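PDB 5FCY: Red carotenoid protein (RCP) from Nostoc sp., which binds a carotenoid, here modelled as beta-carotene, and is probably involved in the photoprotection of cyanobacteria. Local coordinates for residues Glu25-Phe30 and Asp77-Val82; Leu29-Tyr34 and Gly108-Thr113. All coordinates share one frame; numbering follows the deposited sequence.

Contact 1 (Glu25-Phe30 and Asp77-Val82); sequences EQLALF and DLIRRV. With BCR (beta-carotene), chain B.
Ile-79 reaches across from the last turn of helix 68-79 to Gln-26 and Leu-27 on helix 23-35. Both helices belong to the all-helical fold of the N-terminal domain of the orange carotenoid protein family. Ile-79 points toward the other helix and divides its two branches between the two partners. Its CG2 lies anti to the backbone N and rests against the amide of Gln-26, 3.4 Å from OE1 and 3.6 Å from NE2. The two side chains run past each other in opposite directions. No hydrogen bond joins the two segments, and the amide finds its hydrogen-bond partners outside them. Gln-26 OE1 is hydrogen-bonded with the hydroxyl of Tyr-149, and NE2 with the carbonyl of Leu-21. A buried polar group is thus satisfied while its flank serves as packing surface for a methyl.

The other branch of Ile-79 is extended (chi2 180°). This carries CD1 to Leu-27, where it lies 3.8 Å from CG. Leu-27 also touches the carotenoid, with CB 3.6 Å from C10 of beta-carotene. Leu-27 CD2 bridges the two, 4.0 Å from both Ile-79 CD1 and C11 of beta-carotene. Past Ile-79, helix 68-79 ends in a Schellman motif. Arg-81 takes a positive phi (61°), and Val-82 N bonds back to Asp-77 O at 2.9 Å.

One turn along helix 23-35 from Gln-26, the ring of Phe-30 lies flat against the polyene. C16 of beta-carotene sits over the ring centre, 3.5 Å above its plane.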
loop_
_atom_site.group_PDB
_atom_site.type_symbol
_atom_site.label_atom_id
_atom_site.label_comp_id
_atom_site.label_asym_id
_atom_site.label_seq_id
_atom_site.Cartn_x
_atom_site.Cartn_y
_atom_site.Cartn_z
ATOM N N GLU A 25 3.148 8.250 -6.682
ATOM C CA GLU A 25 2.578 9.168 -5.702
ATOM C C GLU A 25 1.718 8.420 -4.691
ATOM O O GLU A 25 1.740 8.730 -3.493
ATOM C CB GLU A 25 1.757 10.242 -6.416
ATOM C CG GLU A 25 1.321 11.395 -5.529
ATOM C CD GLU A 25 2.478 12.285 -5.123
ATOM O OE1 GLU A 25 3.617 12.013 -5.554
ATOM O OE2 GLU A 25 2.248 13.257 -4.375
ATOM N N GLN A 26 0.949 7.432 -5.156
ATOM C CA GLN A 26 0.141 6.622 -4.251
ATOM C C GLN A 26 1.022 5.888 -3.250
ATOM O O GLN A 26 0.745 5.883 -2.045
ATOM C CB GLN A 26 -0.703 5.624 -5.047
ATOM C CG GLN A 26 -1.831 6.249 -5.860
ATOM C CD GLN A 26 -2.774 5.216 -6.458
ATOM O OE1 GLN A 26 -3.287 4.345 -5.757
ATOM N NE2 GLN A 26 -3.006 5.313 -7.762
ATOM N N LEU A 27 2.086 5.250 -3.738
ATOM C CA LEU A 27 2.980 4.515 -2.852
ATOM C C LEU A 27 3.654 5.448 -1.857
ATOM O O LEU A 27 3.889 5.071 -0.702
ATOM C CB LEU A 27 4.020 3.760 -3.680
ATOM C CG LEU A 27 3.510 2.503 -4.386
ATOM C CD1 LEU A 27 4.419 2.123 -5.545
ATOM C CD2 LEU A 27 3.398 1.353 -3.395
ATOM N N ALA A 28 3.969 6.673 -2.283
ATOM C CA ALA A 28 4.587 7.635 -1.377
ATOM C C ALA A 28 3.634 8.006 -0.249
ATOM O O ALA A 28 4.018 8.022 0.925
ATOM C CB ALA A 28 5.019 8.883 -2.148
ATOM N N LEU A 29 2.381 8.307 -0.592
ATOM C CA LEU A 29 1.390 8.626 0.430
ATOM C C LEU A 29 1.242 7.479 1.421
ATOM O O LEU A 29 1.221 7.691 2.639
ATOM C CB LEU A 29 0.049 8.944 -0.232
ATOM C CG LEU A 29 -1.100 9.304 0.706
ATOM C CD1 LEU A 29 -0.787 10.571 1.475
ATOM C CD2 LEU A 29 -2.384 9.460 -0.085
ATOM N N PHE A 30 1.143 6.249 0.912
ATOM C CA PHE A 30 0.999 5.087 1.784
ATOM C C PHE A 30 2.198 4.951 2.716
ATOM O O PHE A 30 2.048 4.563 3.879
ATOM C CB PHE A 30 0.835 3.824 0.927
ATOM C CG PHE A 30 -0.031 2.743 1.538
ATOM C CD1 PHE A 30 -0.888 2.995 2.597
ATOM C CD2 PHE A 30 0.016 1.456 1.027
ATOM C CE1 PHE A 30 -1.677 1.988 3.123
ATOM C CE2 PHE A 30 -0.764 0.449 1.555
ATOM C CZ PHE A 30 -1.609 0.715 2.606
ATOM N N ASP A 77 2.350 -2.910 -9.983
ATOM C CA ASP A 77 1.425 -3.794 -10.681
ATOM C C ASP A 77 0.187 -4.095 -9.844
ATOM O O ASP A 77 -0.891 -4.331 -10.399
ATOM C CB ASP A 77 2.136 -5.092 -11.062
ATOM C CG ASP A 77 3.113 -4.912 -12.212
ATOM O OD1 ASP A 77 2.947 -3.957 -13.002
ATOM O OD2 ASP A 77 4.047 -5.731 -12.332
ATOM N N LEU A 78 0.314 -4.095 -8.515
ATOM C CA LEU A 78 -0.858 -4.306 -7.671
ATOM C C LEU A 78 -1.793 -3.106 -7.725
ATOM O O LEU A 78 -3.019 -3.268 -7.739
ATOM C CB LEU A 78 -0.433 -4.587 -6.229
ATOM C CG LEU A 78 0.389 -5.853 -5.969
ATOM C CD1 LEU A 78 0.620 -6.024 -4.477
ATOM C CD2 LEU A 78 -0.273 -7.089 -6.555
ATOM N N ILE A 79 -1.236 -1.893 -7.759
ATOM C CA ILE A 79 -2.070 -0.700 -7.834
ATOM C C ILE A 79 -2.683 -0.565 -9.222
ATOM O O ILE A 79 -3.801 -0.057 -9.367
ATOM C CB ILE A 79 -1.251 0.545 -7.443
ATOM C CG1 ILE A 79 -0.830 0.450 -5.971
ATOM C CG2 ILE A 79 -2.054 1.827 -7.699
ATOM C CD1 ILE A 79 -0.008 1.621 -5.464
ATOM N N ARG A 80 -1.977 -1.017 -10.256
ATOM C CA ARG A 80 -2.470 -0.945 -11.626
ATOM C C ARG A 80 -3.386 -2.107 -11.996
ATOM O O ARG A 80 -3.870 -2.150 -13.131
ATOM C CB ARG A 80 -1.294 -0.911 -12.605
ATOM C CG ARG A 80 -0.268 0.180 -12.352
ATOM C CD ARG A 80 1.056 -0.177 -13.021
ATOM N NE ARG A 80 2.078 0.847 -12.834
ATOM C CZ ARG A 80 3.250 0.862 -13.463
ATOM N NH1 ARG A 80 3.557 -0.095 -14.330
ATOM N NH2 ARG A 80 4.118 1.837 -13.232
ATOM N N ARG A 81 -3.632 -3.046 -11.081
ATOM C CA ARG A 81 -4.474 -4.210 -11.359
ATOM C C ARG A 81 -3.905 -5.070 -12.489
ATOM O O ARG A 81 -4.653 -5.695 -13.245
ATOM C CB ARG A 81 -5.914 -3.790 -11.686
ATOM C CG ARG A 81 -6.861 -3.731 -10.497
ATOM C CD ARG A 81 -6.706 -2.458 -9.684
ATOM N NE ARG A 81 -7.982 -2.030 -9.116
ATOM C CZ ARG A 81 -8.126 -1.011 -8.273
ATOM N NH1 ARG A 81 -7.069 -0.309 -7.881
ATOM N NH2 ARG A 81 -9.333 -0.696 -7.818
ATOM N N VAL A 82 -2.578 -5.118 -12.617
ATOM C CA VAL A 82 -1.959 -5.931 -13.657
ATOM C C VAL A 82 -2.251 -7.404 -13.397
ATOM O O VAL A 82 -2.334 -7.857 -12.248
ATOM C CB VAL A 82 -0.444 -5.675 -13.726
ATOM C CG1 VAL A 82 0.210 -6.549 -14.796
ATOM C CG2 VAL A 82 -0.174 -4.216 -14.004
HETATM C C1 BCR B . 10.287 4.548 -5.748
HETATM C C2 BCR B . 10.935 5.842 -6.233
HETATM C C3 BCR B . 9.944 6.872 -6.767
HETATM C C4 BCR B . 8.616 6.811 -6.023
HETATM C C5 BCR B . 8.789 6.097 -4.706
HETATM C C6 BCR B . 9.203 4.831 -4.726
HETATM C C7 BCR B . 8.694 3.732 -3.841
HETATM C C8 BCR B . 7.732 3.830 -2.899
HETATM C C9 BCR B . 7.306 2.653 -2.083
HETATM C C10 BCR B . 6.369 2.828 -1.114
HETATM C C11 BCR B . 5.848 1.764 -0.238
HETATM C C33 BCR B . 8.551 6.857 -3.444
HETATM C C31 BCR B . 11.400 3.668 -5.181
HETATM C C32 BCR B . 9.641 3.873 -6.946
HETATM C C34 BCR B . 7.945 1.320 -2.369
HETATM C C12 BCR B . 4.904 2.044 0.676
HETATM C C13 BCR B . 4.330 1.016 1.583
HETATM C C14 BCR B . 3.382 1.390 2.485
HETATM C C15 BCR B . 2.723 0.486 3.438
HETATM C C16 BCR B . 1.808 0.927 4.315
HETATM C C17 BCR B . 1.182 -0.024 5.246
HETATM C C18 BCR B . 0.262 0.313 6.172
HETATM C C19 BCR B . -0.280 -0.779 7.025
HETATM C C20 BCR B . -1.253 -0.614 7.930
HETATM C C21 BCR B . -1.724 -1.763 8.718
HETATM C C22 BCR B . -2.674 -1.663 9.668
HETATM C C23 BCR B . -3.045 -2.897 10.417
HETATM C C24 BCR B . -3.892 -2.898 11.455
HETATM C C25 BCR B . -4.258 -4.122 12.226
HETATM C C26 BCR B . -3.730 -5.327 12.003
HETATM C C27 BCR B . -4.656 -6.466 11.644
HETATM C C28 BCR B . -6.033 -6.195 12.235
HETATM C C29 BCR B . -5.930 -5.424 13.546
HETATM C C30 BCR B . -5.277 -4.056 13.345
HETATM C C35 BCR B . 4.824 -0.397 1.441
HETATM C C36 BCR B . -0.170 1.747 6.302
HETATM C C37 BCR B . -3.278 -0.312 9.932
HETATM C C38 BCR B . -2.259 -5.595 12.199
HETATM C C39 BCR B . -4.547 -3.634 14.612
HETATM C C40 BCR B . -6.375 -3.043 13.045
#

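Contact 2 (Leu29-Tyr34 and Gly108-Thr113); sequences LFWFIY and GMDNAT. With BCR (beta-carotene), chain B.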
loop_
_atom_site.group_PDB
_atom_site.type_symbol
_atom_site.label_atom_id
_atom_site.label_comp_id
_atom_site.label_asym_id
_atom_site.label_seq_id
_atom_site.Cartn_x
_atom_site.Cartn_y
_atom_site.Cartn_z
ATOM N N LEU A 29 2.381 8.307 -0.592
ATOM C CA LEU A 29 1.390 8.626 0.430
ATOM C C LEU A 29 1.242 7.479 1.421
ATOM O O LEU A 29 1.221 7.691 2.639
ATOM C CB LEU A 29 0.049 8.944 -0.232
ATOM C CG LEU A 29 -1.100 9.304 0.706
ATOM C CD1 LEU A 29 -0.787 10.571 1.475
ATOM C CD2 LEU A 29 -2.384 9.460 -0.085
ATOM N N PHE A 30 1.143 6.249 0.912
ATOM C CA PHE A 30 0.999 5.087 1.784
ATOM C C PHE A 30 2.198 4.951 2.716
ATOM O O PHE A 30 2.048 4.563 3.879
ATOM C CB PHE A 30 0.835 3.824 0.927
ATOM C CG PHE A 30 -0.031 2.743 1.538
ATOM C CD1 PHE A 30 -0.888 2.995 2.597
ATOM C CD2 PHE A 30 0.016 1.456 1.027
ATOM C CE1 PHE A 30 -1.677 1.988 3.123
ATOM C CE2 PHE A 30 -0.764 0.449 1.555
ATOM C CZ PHE A 30 -1.609 0.715 2.606
ATOM N N TRP A 31 3.397 5.271 2.221
ATOM C CA TRP A 31 4.605 5.130 3.029
ATOM C C TRP A 31 4.649 6.154 4.155
ATOM O O TRP A 31 4.996 5.818 5.294
ATOM C CB TRP A 31 5.844 5.264 2.145
ATOM C CG TRP A 31 7.103 5.492 2.919
ATOM C CD1 TRP A 31 7.752 6.679 3.094
ATOM C CD2 TRP A 31 7.863 4.509 3.630
ATOM N NE1 TRP A 31 8.872 6.495 3.867
ATOM C CE2 TRP A 31 8.963 5.171 4.210
ATOM C CE3 TRP A 31 7.722 3.133 3.832
ATOM C CZ2 TRP A 31 9.915 4.506 4.976
ATOM C CZ3 TRP A 31 8.668 2.473 4.594
ATOM C CH2 TRP A 31 9.751 3.160 5.156
ATOM N N PHE A 32 4.315 7.411 3.860
ATOM C CA PHE A 32 4.365 8.439 4.893
ATOM C C PHE A 32 3.307 8.200 5.959
ATOM O O PHE A 32 3.569 8.393 7.152
ATOM C CB PHE A 32 4.207 9.822 4.267
ATOM C CG PHE A 32 5.442 10.303 3.562
ATOM C CD1 PHE A 32 6.558 10.690 4.284
ATOM C CD2 PHE A 32 5.489 10.363 2.181
ATOM C CE1 PHE A 32 7.696 11.129 3.641
ATOM C CE2 PHE A 32 6.626 10.803 1.533
ATOM C CZ PHE A 32 7.730 11.187 2.264
ATOM N N ILE A 33 2.108 7.774 5.553
ATOM C CA ILE A 33 1.095 7.366 6.525
ATOM C C ILE A 33 1.667 6.316 7.468
ATOM O O ILE A 33 1.448 6.365 8.684
ATOM C CB ILE A 33 -0.163 6.846 5.801
ATOM C CG1 ILE A 33 -0.830 7.972 5.010
ATOM C CG2 ILE A 33 -1.153 6.258 6.802
ATOM C CD1 ILE A 33 -1.925 7.503 4.064
ATOM N N TYR A 34 2.407 5.348 6.922
ATOM C CA TYR A 34 3.002 4.308 7.755
ATOM C C TYR A 34 3.960 4.889 8.786
ATOM O O TYR A 34 4.110 4.327 9.877
ATOM C CB TYR A 34 3.721 3.285 6.874
ATOM C CG TYR A 34 4.782 2.484 7.595
ATOM C CD1 TYR A 34 4.443 1.401 8.394
ATOM C CD2 TYR A 34 6.129 2.807 7.466
ATOM C CE1 TYR A 34 5.413 0.665 9.051
ATOM C CE2 TYR A 34 7.105 2.077 8.117
ATOM C CZ TYR A 34 6.743 1.008 8.908
ATOM O OH TYR A 34 7.717 0.283 9.555
ATOM N N GLY A 108 9.472 -4.568 6.038
ATOM C CA GLY A 108 10.591 -5.021 5.232
ATOM C C GLY A 108 11.396 -3.895 4.618
ATOM O O GLY A 108 12.538 -4.117 4.203
ATOM N N MET A 109 10.828 -2.690 4.550
ATOM C CA MET A 109 11.542 -1.529 4.035
ATOM C C MET A 109 12.357 -0.833 5.120
ATOM O O MET A 109 13.481 -0.392 4.859
ATOM C CB MET A 109 10.553 -0.543 3.406
ATOM C CG MET A 109 9.954 -1.032 2.090
ATOM S SD MET A 109 8.640 0.022 1.446
ATOM C CE MET A 109 9.572 1.468 0.949
ATOM N N ASP A 110 11.813 -0.721 6.335
ATOM C CA ASP A 110 12.592 -0.180 7.445
ATOM C C ASP A 110 13.764 -1.087 7.794
ATOM O O ASP A 110 14.811 -0.602 8.236
ATOM C CB ASP A 110 11.702 0.021 8.673
ATOM C CG ASP A 110 11.016 1.374 8.687
ATOM O OD1 ASP A 110 11.582 2.341 8.135
ATOM O OD2 ASP A 110 9.912 1.472 9.262
ATOM N N ASN A 111 13.607 -2.396 7.607
ATOM C CA ASN A 111 14.664 -3.360 7.876
ATOM C C ASN A 111 15.536 -3.632 6.656
ATOM O O ASN A 111 16.329 -4.578 6.675
ATOM C CB ASN A 111 14.062 -4.674 8.382
ATOM C CG ASN A 111 13.157 -4.475 9.582
ATOM O OD1 ASN A 111 13.211 -3.440 10.248
ATOM N ND2 ASN A 111 12.321 -5.467 9.868
ATOM N N ALA A 112 15.403 -2.833 5.600
ATOM C CA ALA A 112 16.205 -2.949 4.384
ATOM C C ALA A 112 15.965 -4.254 3.634
ATOM O O ALA A 112 16.734 -4.587 2.722
ATOM C CB ALA A 112 17.702 -2.800 4.689
ATOM N N THR A 113 14.921 -5.007 3.986
ATOM C CA THR A 113 14.614 -6.236 3.262
ATOM C C THR A 113 13.944 -5.951 1.923
ATOM O O THR A 113 14.162 -6.688 0.955
ATOM C CB THR A 113 13.714 -7.138 4.108
ATOM O OG1 THR A 113 14.205 -7.185 5.453
ATOM C CG2 THR A 113 13.688 -8.544 3.537
HETATM C C1 BCR B . 10.287 4.548 -5.748
HETATM C C2 BCR B . 10.935 5.842 -6.233
HETATM C C3 BCR B . 9.944 6.872 -6.767
HETATM C C4 BCR B . 8.616 6.811 -6.023
HETATM C C5 BCR B . 8.789 6.097 -4.706
HETATM C C6 BCR B . 9.203 4.831 -4.726
HETATM C C7 BCR B . 8.694 3.732 -3.841
HETATM C C8 BCR B . 7.732 3.830 -2.899
HETATM C C9 BCR B . 7.306 2.653 -2.083
HETATM C C10 BCR B . 6.369 2.828 -1.114
HETATM C C11 BCR B . 5.848 1.764 -0.238
HETATM C C33 BCR B . 8.551 6.857 -3.444
HETATM C C31 BCR B . 11.400 3.668 -5.181
HETATM C C32 BCR B . 9.641 3.873 -6.946
HETATM C C34 BCR B . 7.945 1.320 -2.369
HETATM C C12 BCR B . 4.904 2.044 0.676
HETATM C C13 BCR B . 4.330 1.016 1.583
HETATM C C14 BCR B . 3.382 1.390 2.485
HETATM C C15 BCR B . 2.723 0.486 3.438
HETATM C C16 BCR B . 1.808 0.927 4.315
HETATM C C17 BCR B . 1.182 -0.024 5.246
HETATM C C18 BCR B . 0.262 0.313 6.172
HETATM C C19 BCR B . -0.280 -0.779 7.025
HETATM C C20 BCR B . -1.253 -0.614 7.930
HETATM C C21 BCR B . -1.724 -1.763 8.718
HETATM C C22 BCR B . -2.674 -1.663 9.668
HETATM C C23 BCR B . -3.045 -2.897 10.417
HETATM C C24 BCR B . -3.892 -2.898 11.455
HETATM C C25 BCR B . -4.258 -4.122 12.226
HETATM C C26 BCR B . -3.730 -5.327 12.003
HETATM C C27 BCR B . -4.656 -6.466 11.644
HETATM C C28 BCR B . -6.033 -6.195 12.235
HETATM C C29 BCR B . -5.930 -5.424 13.546
HETATM C C30 BCR B . -5.277 -4.056 13.345
HETATM C C35 BCR B . 4.824 -0.397 1.441
HETATM C C36 BCR B . -0.170 1.747 6.302
HETATM C C37 BCR B . -3.278 -0.312 9.932
HETATM C C38 BCR B . -2.259 -5.595 12.199
HETATM C C39 BCR B . -4.547 -3.634 14.612
HETATM C C40 BCR B . -6.375 -3.043 13.045
#
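Tyr-34 and Trp-31, a turn apart on helix 23-35, meet Asp-110 and Met-109 at the end of helix 95-110. Tyr-34 OH donates a hydrogen bond to Asp-110 OD2 at 2.5 Å. The carboxylate oxygen is met on its anti side, with the donor 24° out of the carboxylate plane. OD2 itself lies in the plane of the tyrosine ring, at its edge. The two side chains come from opposite directions.

Trp-31 CG is anti to the backbone N (chi1 165°), a turn that carries the indole out toward Met-109 and Asp-110. Asp-110 OD1 sits at the edge of the Trp-31 ring, 3.6 Å from CH2. One carboxylate thus touches both aromatic side chains. Tyr-34 CD2 lies over one face of the indole, offset toward its rim. Met-109 packs against the same indole. Its CB is 3.7 Å from Trp-31 CZ3. The chain then bends at chi3 (70°), which places CE 3.8 Å from Trp-31 CE3. The sulfur makes an oblique Met-aromatic contact, 4.8 Å from the centroid of the six-membered ring. The sulfur also touches the polyene, with SD 3.7 Å from C11 of beta-carotene. Trp-31 CB touches the neighbouring C12 at the same distance.

Farther out, Phe-117 stacks on Trp-31 and also touches Met-109. Lys-35 NZ makes a long, weak ion pair with Asp-110 OD1. Trp-31, Tyr-34 and Met-109 all belong to the beta-carotene pocket, an aromatic and thioether lining between helices of the carotenoid-binding N-terminal domain.

From the N terminus, helix 9-19 leads into helix 23-35, where both contacts start. Their first segments overlap at Leu-29 and Phe-30. The chain then passes a stretch that is not modelled (38-51) and runs through helices 53-64 and 68-79. Contact 1 closes this first loop at the end of helix 68-79. The chain continues through helices 85-91 and 95-110, and contact 2 closes the longer loop at the end of helix 95-110. The two closures share their starting helix and differ in where they end. The centres of contact 1 and contact 2 are about 13 Å apart. Helix 23-35 is thereby tied to the ends of two other helices, and both contacts touch the same beta-carotene.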